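Rbam17540 (Bacillus amyloliquefaciens, PDB 2YOY) is a copper-dependent lytic polysaccharide monooxygenase of the CBM33 family that probably cleaves cellulose by oxidation. Local coordinates at residues W103-T108 and H142-P147; R55-N60 and Y170-V175; G31-N36 and G64-G69. One frame throughout, in Å; residues are numbered along the deposited sequence.

Contact 1. Residues W103-T108 and H142-P147; sequences WHYYIT and HKIFVP
This contact belongs to the core of the beta sandwich that carries the copper site in lytic polysaccharide monooxygenases. Strand 103-108 is in the mixed sheet and strand 142-146 is in the three-stranded antiparallel sheet. The two strands run nearly parallel, at 19°, with axes 8.9 Å apart. No backbone bonds join them, so side chains fill the gap.

At one end Trp103, Tyr105 and His142 form an aromatic cluster. The edge of the His142 ring points at one face of the Trp103 indole. This is an edge-to-face pair with a tilted geometry: the His142 ring and the five-membered ring of Trp103 have centroids 4.2 Å apart and planes at 53°. Trp103 NE1 is bonded to Tyr94 OH, and Trp160 stacks on the indole. In all three residues of the cluster CG lies anti to the carbonyl carbon, so the three rings lean toward the same end of the gap.

Tyr105 meets His142 rim to rim. Its OH lies in the plane of the imidazole, 2.6 Å from His142 ND1, in a short hydrogen bond. The same OH accepts from Trp92 NE1, so this buried hydroxyl has two partners and the Tyr105 ring is fixed at its tip. Ile144 crosses the tyrosine at about a right angle and covers one face. Its CG1 is 4.0 Å from the Tyr105 ring centroid, a CH-pi contact offset toward the rim.

Farther along, the contact is purely apolar. Ile107 CD1 touches Val146 CG1 at 3.8 Å, and Ile107 CG2 meets Pro147 CG tip to tip, also at 3.8 Å.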
loop_
_atom_site.group_PDB
_atom_site.type_symbol
_atom_site.label_atom_id
_atom_site.label_comp_id
_atom_site.label_asym_id
_atom_site.label_seq_id
_atom_site.Cartn_x
_atom_site.Cartn_y
_atom_site.Cartn_z
ATOM N N TRP A 103 6.064 4.487 -10.220
ATOM C CA TRP A 103 5.053 4.145 -9.265
ATOM C C TRP A 103 3.739 3.906 -9.996
ATOM O O TRP A 103 3.493 4.411 -11.100
ATOM C CB TRP A 103 4.821 5.242 -8.239
ATOM C CG TRP A 103 5.974 5.695 -7.406
ATOM C CD1 TRP A 103 6.200 5.386 -6.079
ATOM C CD2 TRP A 103 6.977 6.674 -7.757
ATOM N NE1 TRP A 103 7.282 6.090 -5.605
ATOM C CE2 TRP A 103 7.782 6.879 -6.607
ATOM C CE3 TRP A 103 7.249 7.403 -8.908
ATOM C CZ2 TRP A 103 8.861 7.806 -6.588
ATOM C CZ3 TRP A 103 8.347 8.307 -8.897
ATOM C CH2 TRP A 103 9.128 8.477 -7.754
ATOM N N HIS A 104 2.939 3.039 -9.418
ATOM C CA HIS A 104 1.647 2.645 -10.017
ATOM C C HIS A 104 0.606 2.387 -8.948
ATOM O O HIS A 104 0.899 1.826 -7.878
ATOM C CB HIS A 104 1.801 1.510 -11.064
ATOM C CG HIS A 104 2.726 0.394 -10.669
ATOM N ND1 HIS A 104 2.370 -0.928 -10.817
ATOM C CD2 HIS A 104 4.001 0.389 -10.190
ATOM C CE1 HIS A 104 3.358 -1.701 -10.393
ATOM N NE2 HIS A 104 4.368 -0.924 -10.038
ATOM N N TYR A 105 -0.611 2.861 -9.212
ATOM C CA TYR A 105 -1.701 2.906 -8.243
ATOM C C TYR A 105 -2.934 2.200 -8.799
ATOM O O TYR A 105 -3.274 2.365 -9.975
ATOM C CB TYR A 105 -2.071 4.370 -7.932
ATOM C CG TYR A 105 -0.980 5.140 -7.156
ATOM C CD1 TYR A 105 0.036 5.772 -7.812
ATOM C CD2 TYR A 105 -0.987 5.196 -5.772
ATOM C CE1 TYR A 105 1.010 6.448 -7.150
ATOM C CE2 TYR A 105 0.032 5.871 -5.057
ATOM C CZ TYR A 105 1.034 6.468 -5.775
ATOM O OH TYR A 105 2.013 7.190 -5.171
ATOM N N TYR A 106 -3.583 1.433 -7.926
ATOM C CA TYR A 106 -4.718 0.621 -8.235
ATOM C C TYR A 106 -5.795 0.902 -7.174
ATOM O O TYR A 106 -5.479 1.258 -6.042
ATOM C CB TYR A 106 -4.347 -0.845 -8.171
ATOM C CG TYR A 106 -3.170 -1.235 -9.051
ATOM C CD1 TYR A 106 -1.854 -0.928 -8.692
ATOM C CD2 TYR A 106 -3.366 -1.809 -10.291
ATOM C CE1 TYR A 106 -0.794 -1.205 -9.539
ATOM C CE2 TYR A 106 -2.304 -2.132 -11.103
ATOM C CZ TYR A 106 -1.031 -1.826 -10.731
ATOM O OH TYR A 106 0.022 -2.103 -11.543
ATOM N N ILE A 107 -7.039 0.649 -7.513
ATOM C CA ILE A 107 -8.142 0.704 -6.544
ATOM C C ILE A 107 -8.957 -0.570 -6.726
ATOM O O ILE A 107 -8.988 -1.141 -7.801
ATOM C CB ILE A 107 -9.034 1.942 -6.705
ATOM C CG1 ILE A 107 -9.885 2.134 -5.435
ATOM C CG2 ILE A 107 -9.931 1.797 -7.928
ATOM C CD1 ILE A 107 -10.501 3.500 -5.342
ATOM N N THR A 108 -9.594 -0.971 -5.649
ATOM C CA THR A 108 -10.532 -2.086 -5.683
ATOM C C THR A 108 -11.705 -1.754 -6.590
ATOM O O THR A 108 -12.158 -0.627 -6.665
ATOM C CB THR A 108 -11.086 -2.401 -4.291
ATOM O OG1 THR A 108 -11.354 -1.181 -3.608
ATOM C CG2 THR A 108 -10.058 -3.225 -3.506
ATOM N N HIS A 142 2.437 12.259 -5.655
ATOM C CA HIS A 142 1.833 11.972 -6.923
ATOM C C HIS A 142 0.361 12.352 -6.929
ATOM O O HIS A 142 -0.345 12.103 -5.958
ATOM C CB HIS A 142 1.948 10.464 -7.189
ATOM C CG HIS A 142 3.344 9.970 -7.039
ATOM N ND1 HIS A 142 3.655 8.827 -6.351
ATOM C CD2 HIS A 142 4.526 10.530 -7.392
ATOM C CE1 HIS A 142 4.959 8.663 -6.332
ATOM N NE2 HIS A 142 5.517 9.694 -6.937
ATOM N N LYS A 143 -0.099 12.894 -8.049
ATOM C CA LYS A 143 -1.517 13.285 -8.224
ATOM C C LYS A 143 -2.166 12.235 -9.050
ATOM O O LYS A 143 -1.813 12.056 -10.190
ATOM C CB LYS A 143 -1.572 14.599 -8.985
ATOM C CG LYS A 143 -2.957 15.197 -9.138
ATOM C CD LYS A 143 -2.827 16.500 -9.913
ATOM C CE LYS A 143 -4.167 17.097 -10.286
ATOM N NZ LYS A 143 -3.966 18.055 -11.393
ATOM N N ILE A 144 -3.083 11.518 -8.414
ATOM C CA ILE A 144 -3.749 10.376 -8.974
ATOM C C ILE A 144 -5.267 10.622 -8.900
ATOM O O ILE A 144 -5.821 11.065 -7.855
ATOM C CB ILE A 144 -3.366 9.147 -8.181
ATOM C CG1 ILE A 144 -1.849 8.863 -8.210
ATOM C CG2 ILE A 144 -4.104 7.899 -8.664
ATOM C CD1 ILE A 144 -1.265 8.454 -9.551
ATOM N N PHE A 145 -5.942 10.274 -9.993
ATOM C CA PHE A 145 -7.380 10.398 -10.038
ATOM C C PHE A 145 -8.054 9.164 -9.460
ATOM O O PHE A 145 -7.893 8.086 -9.957
ATOM C CB PHE A 145 -7.849 10.693 -11.464
ATOM C CG PHE A 145 -9.275 11.186 -11.512
ATOM C CD1 PHE A 145 -9.576 12.505 -11.360
ATOM C CD2 PHE A 145 -10.310 10.275 -11.701
ATOM C CE1 PHE A 145 -10.910 12.938 -11.400
ATOM C CE2 PHE A 145 -11.656 10.703 -11.767
ATOM C CZ PHE A 145 -11.931 12.037 -11.643
ATOM N N VAL A 146 -8.771 9.305 -8.352
ATOM C CA VAL A 146 -9.416 8.158 -7.751
ATOM C C VAL A 146 -10.844 8.106 -8.388
ATOM O O VAL A 146 -11.562 9.110 -8.371
ATOM C CB VAL A 146 -9.580 8.365 -6.238
ATOM C CG1 VAL A 146 -10.485 7.306 -5.594
ATOM C CG2 VAL A 146 -8.237 8.550 -5.507
ATOM N N PRO A 147 -11.278 6.940 -8.919
ATOM C CA PRO A 147 -12.566 6.884 -9.586
ATOM C C PRO A 147 -13.712 7.471 -8.751
ATOM O O PRO A 147 -13.746 7.305 -7.541
ATOM C CB PRO A 147 -12.777 5.367 -9.865
ATOM C CG PRO A 147 -11.416 4.760 -9.839
ATOM C CD PRO A 147 -10.535 5.694 -8.997
#

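Contact 2. Residues R55-N60 and Y170-V175; sequences RIASAN and YNVIDV
The flat ring of Tyr170 meets the turn at 55-60 obliquely. With Tyr170 CG anti to its carbonyl carbon (chi1 -65°), Ala59 CB packs 3.8 Å from Tyr170 CD1; Ile56 O lies beside the root of the ring, 3.7 Å from Tyr170 CB. At the ring's far end, Tyr170 OH is hydrogen-bonded to Pro43 O. The second flat group is the Asn171 amide, on the other side of the strand. Its ND2 donates to Tyr170 O at 3.0 Å along an almost straight line (177°). The donor sits above the carbonyl plane, while Tyr170 O lies in the plane of the amide. Asn171 OD1 accepts from Ile4 N.

Ile56 to Ala59 form a type I beta turn, closed by Ala59 N to Ile56 O. No direct hydrogen bond joins this turn to the strand; a water does. The water donates to Ala57 O and to Tyr170 O, both at 2.8 Å, and accepts from Val172 N at 3.0 Å. Tyr170 O accepts from both the water and Asn171 ND2. Ala57 CB packs against Val172 CG2 at 3.9 Å, the methyl in the crowded position between N and C.

Buried near the chain's centre, the contact seats the turn leading into the weakly bonded helix 59-62 on strand 167-177 of the mixed sheet. Arg10 of helix 10-21 touches both Ala57 and Val172, and strand 154-162 lies against Tyr170 and Val172.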
loop_
_atom_site.group_PDB
_atom_site.type_symbol
_atom_site.label_atom_id
_atom_site.label_comp_id
_atom_site.label_asym_id
_atom_site.label_seq_id
_atom_site.Cartn_x
_atom_site.Cartn_y
_atom_site.Cartn_z
ATOM N N ARG A 55 -1.186 -12.399 -0.643
ATOM C CA ARG A 55 0.073 -11.935 -0.056
ATOM C C ARG A 55 0.468 -10.538 -0.557
ATOM O O ARG A 55 1.634 -10.134 -0.447
ATOM C CB ARG A 55 1.200 -12.910 -0.335
ATOM C CG ARG A 55 0.991 -14.270 0.298
ATOM C CD ARG A 55 1.385 -14.255 1.765
ATOM N NE ARG A 55 1.045 -15.517 2.450
ATOM C CZ ARG A 55 0.166 -15.641 3.448
ATOM N NH1 ARG A 55 -0.493 -14.582 3.939
ATOM N NH2 ARG A 55 -0.064 -16.839 3.993
ATOM N N ILE A 56 -0.507 -9.819 -1.120
ATOM C CA ILE A 56 -0.248 -8.517 -1.693
ATOM C C ILE A 56 0.008 -7.465 -0.610
ATOM O O ILE A 56 0.968 -6.686 -0.697
ATOM C CB ILE A 56 -1.414 -8.064 -2.630
ATOM C CG1 ILE A 56 -1.506 -9.029 -3.813
ATOM C CG2 ILE A 56 -1.172 -6.650 -3.151
ATOM C CD1 ILE A 56 -2.763 -8.883 -4.635
ATOM N N ALA A 57 -0.882 -7.416 0.374
ATOM C CA ALA A 57 -0.757 -6.428 1.431
ATOM C C ALA A 57 0.539 -6.569 2.235
ATOM O O ALA A 57 1.091 -5.576 2.650
ATOM C CB ALA A 57 -1.978 -6.467 2.309
ATOM N N SER A 58 1.058 -7.777 2.441
ATOM C CA SER A 58 2.306 -7.968 3.186
ATOM C C SER A 58 3.523 -8.028 2.262
ATOM O O SER A 58 4.664 -8.156 2.729
ATOM C CB SER A 58 2.259 -9.235 4.012
ATOM O OG SER A 58 2.411 -10.370 3.196
ATOM N N ALA A 59 3.294 -7.931 0.947
ATOM C CA ALA A 59 4.332 -8.176 -0.044
ATOM C C ALA A 59 5.042 -9.515 0.218
ATOM O O ALA A 59 6.268 -9.631 0.157
ATOM C CB ALA A 59 5.324 -6.987 -0.083
ATOM N N ASN A 60 4.234 -10.536 0.492
ATOM C CA ASN A 60 4.720 -11.863 0.877
ATOM C C ASN A 60 5.743 -11.813 2.044
ATOM O O ASN A 60 6.850 -12.352 1.969
ATOM C CB ASN A 60 5.270 -12.581 -0.353
ATOM C CG ASN A 60 5.161 -14.090 -0.236
ATOM O OD1 ASN A 60 4.676 -14.603 0.765
ATOM N ND2 ASN A 60 5.667 -14.803 -1.230
ATOM N N TYR A 170 4.950 -2.301 -1.665
ATOM C CA TYR A 170 3.517 -2.458 -1.831
ATOM C C TYR A 170 2.831 -1.881 -0.616
ATOM O O TYR A 170 3.001 -2.381 0.457
ATOM C CB TYR A 170 3.142 -3.960 -2.005
ATOM C CG TYR A 170 3.693 -4.536 -3.270
ATOM C CD1 TYR A 170 5.019 -5.000 -3.318
ATOM C CD2 TYR A 170 2.938 -4.576 -4.418
ATOM C CE1 TYR A 170 5.551 -5.451 -4.518
ATOM C CE2 TYR A 170 3.439 -5.057 -5.598
ATOM C CZ TYR A 170 4.743 -5.507 -5.650
ATOM O OH TYR A 170 5.201 -5.917 -6.892
ATOM N N ASN A 171 2.052 -0.807 -0.788
ATOM C CA ASN A 171 1.341 -0.220 0.332
ATOM C C ASN A 171 -0.152 -0.097 0.027
ATOM O O ASN A 171 -0.587 0.715 -0.812
ATOM C CB ASN A 171 1.848 1.182 0.666
ATOM C CG ASN A 171 3.096 1.253 1.568
ATOM O OD1 ASN A 171 3.411 2.350 2.046
ATOM N ND2 ASN A 171 3.833 0.158 1.739
ATOM N N VAL A 172 -0.938 -0.883 0.749
ATOM C CA VAL A 172 -2.350 -0.772 0.704
ATOM C C VAL A 172 -2.814 0.302 1.646
ATOM O O VAL A 172 -2.215 0.552 2.695
ATOM C CB VAL A 172 -3.111 -2.130 0.967
ATOM C CG1 VAL A 172 -2.774 -3.097 -0.115
ATOM C CG2 VAL A 172 -2.789 -2.698 2.337
ATOM N N ILE A 173 -3.878 0.970 1.215
ATOM C CA ILE A 173 -4.516 2.073 1.932
ATOM C C ILE A 173 -6.027 1.774 2.054
ATOM O O ILE A 173 -6.746 1.625 1.064
ATOM C CB ILE A 173 -4.339 3.427 1.199
ATOM C CG1 ILE A 173 -2.884 3.714 0.875
ATOM C CG2 ILE A 173 -4.901 4.558 2.031
ATOM C CD1 ILE A 173 -2.753 4.712 -0.233
ATOM N N ASP A 174 -6.523 1.738 3.291
ATOM C CA ASP A 174 -7.960 1.508 3.529
ATOM C C ASP A 174 -8.715 2.845 3.542
ATOM O O ASP A 174 -8.363 3.755 4.292
ATOM C CB ASP A 174 -8.149 0.775 4.847
ATOM C CG ASP A 174 -7.428 -0.556 4.871
ATOM O OD1 ASP A 174 -7.973 -1.515 4.251
ATOM O OD2 ASP A 174 -6.315 -0.659 5.477
ATOM N N VAL A 175 -9.703 2.972 2.680
ATOM C CA VAL A 175 -10.396 4.241 2.529
ATOM C C VAL A 175 -11.906 4.055 2.563
ATOM O O VAL A 175 -12.474 3.011 2.199
ATOM C CB VAL A 175 -9.978 5.011 1.224
ATOM C CG1 VAL A 175 -8.461 5.290 1.232
ATOM C CG2 VAL A 175 -10.409 4.237 -0.026
HETATM O O HOH W 1 0.785 -2.884 2.172
#

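Contact 3. Residues G31-N36 and G64-G69; sequences GSVIDN and GQIDFG
Asp67 carries this contact from CB to its carboxylate. CG stands between the backbone N and the carbonyl carbon (chi1 56°), which turns the acid toward residues 31-32. Its CB is 3.8 Å from Ser32 OG, and its CG is closer, at 3.3 Å from the same Ser32 OG. The tip then divides. Asp67 OD2 accepts from Ser32 N at 2.9 Å, the N-H coming from above the carboxylate plane (156° at the hydrogen). Asp67 OD1 turns back to its own loop and accepts from Gly69 N at 3.0 Å, closing an Asx turn. OD1 also accepts a hydrogen bond from a water, at 2.6 Å, and that water accepts from Val33 N. A further bond from Ser32 N to OD1 is weak.

The carboxylate comes within 3.4 Å of Gly31 CA, measured from OD2. Gly31, just after helix 23-30, leaves the helical conformation with positive phi and has no CB on the side the acid approaches. In return, Asp67 N makes a weak bond to Ser32 OG.

Next to these polar groups, Ile66 and Val33 lie side by side, with Ile66 CG2 3.9 Å from Val33 CA. A second water links Ser32 O, Asn36 ND2 and Gln65 O.

Gln65 OE1 is bonded to NE2 of His1, a copper ligand, so this loop supplies a second-shell residue that probably fixes the rotation of the imidazole. The Asp67 carboxylate and two waters bridge the loops, while the Asx turn shapes 67-69. Both loops lie in the helical and loop region between strands 2-6 and 86-94, probably the L2 region of these enzymes.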
loop_
_atom_site.group_PDB
_atom_site.type_symbol
_atom_site.label_atom_id
_atom_site.label_comp_id
_atom_site.label_asym_id
_atom_site.label_seq_id
_atom_site.Cartn_x
_atom_site.Cartn_y
_atom_site.Cartn_z
ATOM N N GLY A 31 0.521 -7.276 13.021
ATOM C CA GLY A 31 1.787 -7.995 12.972
ATOM C C GLY A 31 3.014 -7.122 13.072
ATOM O O GLY A 31 2.917 -5.947 13.418
ATOM N N SER A 32 4.176 -7.688 12.780
ATOM C CA SER A 32 5.446 -7.039 13.058
ATOM C C SER A 32 5.801 -5.787 12.241
ATOM O O SER A 32 6.803 -5.091 12.539
ATOM C CB SER A 32 6.576 -8.061 12.913
ATOM O OG SER A 32 6.615 -8.584 11.590
ATOM N N VAL A 33 4.999 -5.485 11.220
ATOM C CA VAL A 33 5.193 -4.269 10.470
ATOM C C VAL A 33 5.136 -3.009 11.316
ATOM O O VAL A 33 5.648 -1.999 10.883
ATOM C CB VAL A 33 4.188 -4.182 9.277
ATOM C CG1 VAL A 33 2.754 -3.916 9.759
ATOM C CG2 VAL A 33 4.640 -3.126 8.292
ATOM N N ILE A 34 4.515 -3.053 12.509
ATOM C CA ILE A 34 4.408 -1.872 13.316
ATOM C C ILE A 34 5.770 -1.191 13.597
ATOM O O ILE A 34 5.821 0.038 13.810
ATOM C CB ILE A 34 3.648 -2.141 14.636
ATOM C CG1 ILE A 34 4.468 -3.066 15.577
ATOM C CG2 ILE A 34 2.212 -2.591 14.366
ATOM C CD1 ILE A 34 3.800 -3.340 16.904
ATOM N N ASP A 35 6.853 -1.978 13.563
ATOM C CA ASP A 35 8.184 -1.492 13.867
ATOM C C ASP A 35 8.920 -1.011 12.641
ATOM O O ASP A 35 9.894 -0.259 12.787
ATOM C CB ASP A 35 9.010 -2.600 14.542
ATOM C CG ASP A 35 8.724 -2.727 16.018
ATOM O OD1 ASP A 35 8.066 -1.842 16.588
ATOM O OD2 ASP A 35 9.167 -3.721 16.618
ATOM N N ASN A 36 8.437 -1.412 11.456
ATOM C CA ASN A 36 9.126 -1.184 10.200
ATOM C C ASN A 36 8.135 -0.998 9.066
ATOM O O ASN A 36 8.098 -1.788 8.096
ATOM C CB ASN A 36 10.040 -2.378 9.890
ATOM C CG ASN A 36 11.194 -2.498 10.885
ATOM O OD1 ASN A 36 11.983 -1.542 11.049
ATOM N ND2 ASN A 36 11.300 -3.634 11.530
ATOM N N GLY A 64 10.995 -11.454 3.930
ATOM C CA GLY A 64 11.563 -11.768 5.246
ATOM C C GLY A 64 11.614 -10.670 6.314
ATOM O O GLY A 64 11.971 -10.970 7.441
ATOM N N GLN A 65 11.256 -9.413 6.000
ATOM C CA GLN A 65 11.383 -8.320 6.953
ATOM C C GLN A 65 10.234 -8.149 7.932
ATOM O O GLN A 65 10.423 -7.548 8.939
ATOM C CB GLN A 65 11.636 -6.990 6.220
ATOM C CG GLN A 65 12.939 -7.020 5.460
ATOM C CD GLN A 65 13.086 -5.873 4.503
ATOM O OE1 GLN A 65 13.862 -4.938 4.743
ATOM N NE2 GLN A 65 12.338 -5.923 3.420
ATOM N N ILE A 66 9.059 -8.715 7.618
ATOM C CA ILE A 66 7.869 -8.588 8.392
ATOM C C ILE A 66 7.155 -9.944 8.284
ATOM O O ILE A 66 7.645 -10.864 7.641
ATOM C CB ILE A 66 6.904 -7.443 7.898
ATOM C CG1 ILE A 66 6.490 -7.668 6.446
ATOM C CG2 ILE A 66 7.553 -6.088 8.026
ATOM C CD1 ILE A 66 5.533 -6.622 5.870
ATOM N N ASP A 67 6.039 -10.060 8.971
ATOM C CA ASP A 67 5.239 -11.323 8.940
ATOM C C ASP A 67 4.055 -11.139 7.971
ATOM O O ASP A 67 4.094 -10.246 7.136
ATOM C CB ASP A 67 4.787 -11.691 10.352
ATOM C CG ASP A 67 3.993 -10.587 11.032
ATOM O OD1 ASP A 67 3.407 -9.735 10.328
ATOM O OD2 ASP A 67 3.961 -10.548 12.295
ATOM N N PHE A 68 3.019 -11.974 8.071
ATOM C CA PHE A 68 1.897 -11.944 7.156
ATOM C C PHE A 68 0.673 -11.232 7.748
ATOM O O PHE A 68 -0.429 -11.367 7.202
ATOM C CB PHE A 68 1.454 -13.362 6.722
ATOM C CG PHE A 68 2.509 -14.150 5.987
ATOM C CD1 PHE A 68 3.199 -13.598 4.943
ATOM C CD2 PHE A 68 2.794 -15.463 6.363
ATOM C CE1 PHE A 68 4.204 -14.301 4.288
ATOM C CE2 PHE A 68 3.774 -16.187 5.710
ATOM C CZ PHE A 68 4.479 -15.607 4.669
ATOM N N GLY A 69 0.856 -10.456 8.829
ATOM C CA GLY A 69 -0.267 -9.786 9.477
ATOM C C GLY A 69 -1.148 -8.866 8.611
ATOM O O GLY A 69 -2.339 -8.802 8.830
HETATM O O HOH W 2 9.452 -6.333 11.134
HETATM O O HOH W 3 3.031 -7.217 9.821
#

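In the fold
Contacts 1 and 2 are buried and both reach the mixed sheet. Contact 1 faces it with the three-stranded sheet, while contact 2 covers strand 167-177 with a turn of the helical region. Their centres are 14 Å apart and they do not touch. Contact 3 is partly buried and lies on the opposite side of the chain's centre from contact 1. It touches contact 2, where Ile66 and Phe68 pack on residues 55-60. The chemistry follows the place. Contact 1 relies on aromatic and apolar side chains, contact 2 on two alanines against a tyrosine and a valine and on one water, contact 3 on a carboxylate, backbone N-H groups, two waters and a small Ile66-Val33 apolar patch.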